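Local coordinates for resiniferatoxin-binding, phosphotriesterase-related protein (Rhodobacter sphaeroides 2.4.1, PDB 3K2G) that binds two zinc ions in a TIM-barrel of the phosphotriesterase family and probably acts as a metal-dependent phosphoric ester hydrolase, at residues P106-R109 and G110-R113. Sequence-based numbering, arbitrary orientation.
Sequences PTCR and GIGR
I111 folds back over the backbone of C108, near both its N and its O, closing a compact loop between strand 102-105 and helix 115-125 of the barrel. I111 N donates to C108 O at 3.3 Å across a type II turn. The bond is modest in length, with the donor 38° above the carbonyl plane, though its N-H...O angle of 158° is fairly straight. G110 occupies the turn position with a positive phi, a value that suits glycine.

Packing is tight on the inner side. CG1 of I111 sits between its own backbone N and carbonyl carbon, which brings it 3.2 Å from C108 O, while CD1 of I111 reaches 3.5 Å from C108 N. The methyl CG2 of T107 turns in toward I111 O, 3.4 Å away, and OG1 is left to bond D105 and H36. The aliphatic part of R113 lines the carbonyl of T107, R113 CB being 3.2 Å from T107 O.

The partly exposed side is looser. R109 and R113 run side by side, R109 extended and R113 bent at chi3, with guanidinium planes 53° apart. R109 NE and R113 NH2 approach to 3.6 Å, and R113 NH1 also bonds G132 O.

R109 NH2 and R113 NH2 both form salt bridges with E160 OE2, which probably accounts for their lying so close. At the other end, T107 OG1 bonds ND1 of H36, a zinc ligand, and this second-shell contact probably orients the imidazole. I111 touches the bound dithiol and presents an apolar surface to the ligand pocket.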
ATOM      1  N   PRO B 106     -19.328  30.369  -5.578  1.00 15.54           N
ATOM      2  CA  PRO B 106     -20.025  30.030  -4.337  1.00 16.02           C
ATOM      3  C   PRO B 106     -19.802  30.996  -3.176  1.00 16.80           C
ATOM      4  O   PRO B 106     -20.064  30.644  -2.022  1.00 14.09           O
ATOM      5  CB  PRO B 106     -19.498  28.635  -4.035  1.00 16.53           C
ATOM      6  CG  PRO B 106     -18.058  28.760  -4.451  1.00 17.03           C
ATOM      7  CD  PRO B 106     -18.144  29.509  -5.767  1.00 14.82           C
ATOM      8  N   THR B 107     -19.319  32.201  -3.469  1.00 16.44           N
ATOM      9  CA  THR B 107     -19.095  33.184  -2.411  1.00 20.90           C
ATOM     10  C   THR B 107     -20.464  33.507  -1.815  1.00 22.64           C
ATOM     11  O   THR B 107     -21.364  33.950  -2.523  1.00 20.86           O
ATOM     12  CB  THR B 107     -18.456  34.492  -2.960  1.00 20.58           C
ATOM     13  OG1 THR B 107     -17.214  34.189  -3.606  1.00 18.90           O
ATOM     14  CG2 THR B 107     -18.188  35.477  -1.822  1.00 21.63           C
ATOM     15  N   CYS B 108     -20.630  33.279  -0.518  1.00 25.63           N
ATOM     16  CA  CYS B 108     -21.920  33.545   0.106  1.00 30.65           C
ATOM     17  C   CYS B 108     -21.896  34.634   1.173  1.00 32.54           C
ATOM     18  O   CYS B 108     -20.976  35.454   1.215  1.00 32.10           O
ATOM     19  CB  CYS B 108     -22.502  32.245   0.686  1.00 31.36           C
ATOM     20  SG  CYS B 108     -21.443  31.359   1.858  1.00 29.74           S
ATOM     21  N   ARG B 109     -22.921  34.640   2.024  1.00 35.60           N
ATOM     22  CA  ARG B 109     -23.043  35.630   3.091  1.00 37.76           C
ATOM     23  C   ARG B 109     -21.933  35.478   4.117  1.00 38.22           C
ATOM     24  O   ARG B 109     -21.712  34.390   4.655  1.00 39.32           O
ATOM     25  CB  ARG B 109     -24.395  35.503   3.804  1.00 39.89           C
ATOM     26  CG  ARG B 109     -25.606  35.627   2.898  1.00 41.06           C
ATOM     27  CD  ARG B 109     -26.879  35.785   3.712  1.00 42.49           C
ATOM     28  NE  ARG B 109     -28.071  35.758   2.871  1.00 42.82           N
ATOM     29  CZ  ARG B 109     -29.194  36.411   3.150  1.00 44.32           C
ATOM     30  NH1 ARG B 109     -29.276  37.153   4.247  1.00 44.40           N
ATOM     31  NH2 ARG B 109     -30.239  36.317   2.334  1.00 43.88           N
ATOM     32  N   GLY B 110     -21.248  36.583   4.393  1.00 37.05           N
ATOM     33  CA  GLY B 110     -20.165  36.559   5.354  1.00 35.76           C
ATOM     34  C   GLY B 110     -18.806  36.667   4.688  1.00 34.81           C
ATOM     35  O   GLY B 110     -17.843  37.112   5.316  1.00 34.06           O
ATOM     36  N   ILE B 111     -18.721  36.267   3.421  1.00 33.16           N
ATOM     37  CA  ILE B 111     -17.452  36.330   2.698  1.00 31.57           C
ATOM     38  C   ILE B 111     -17.410  37.239   1.469  1.00 29.92           C
ATOM     39  O   ILE B 111     -16.504  37.122   0.647  1.00 27.73           O
ATOM     40  CB  ILE B 111     -16.950  34.916   2.293  1.00 32.53           C
ATOM     41  CG1 ILE B 111     -18.038  34.155   1.533  1.00 32.90           C
ATOM     42  CG2 ILE B 111     -16.506  34.156   3.536  1.00 32.34           C
ATOM     43  CD1 ILE B 111     -17.597  32.770   1.053  1.00 32.02           C
ATOM     44  N   GLY B 112     -18.390  38.131   1.333  1.00 29.23           N
ATOM     45  CA  GLY B 112     -18.378  39.077   0.225  1.00 27.79           C
ATOM     46  C   GLY B 112     -19.153  38.855  -1.063  1.00 29.04           C
ATOM     47  O   GLY B 112     -18.722  39.321  -2.122  1.00 28.54           O
ATOM     48  N   ARG B 113     -20.292  38.173  -1.003  1.00 27.91           N
ATOM     49  CA  ARG B 113     -21.071  37.941  -2.216  1.00 27.47           C
ATOM     50  C   ARG B 113     -21.597  39.277  -2.742  1.00 26.38           C
ATOM     51  O   ARG B 113     -22.142  40.073  -1.981  1.00 25.06           O
ATOM     52  CB  ARG B 113     -22.240  36.993  -1.928  1.00 27.69           C
ATOM     53  CG  ARG B 113     -23.082  36.665  -3.157  1.00 28.59           C
ATOM     54  CD  ARG B 113     -24.289  35.813  -2.798  1.00 28.55           C
ATOM     55  NE  ARG B 113     -25.163  36.471  -1.830  1.00 29.61           N
ATOM     56  CZ  ARG B 113     -26.324  35.973  -1.409  1.00 32.08           C
ATOM     57  NH1 ARG B 113     -26.756  34.807  -1.873  1.00 28.04           N
ATOM     58  NH2 ARG B 113     -27.052  36.638  -0.519  1.00 29.65           N
TER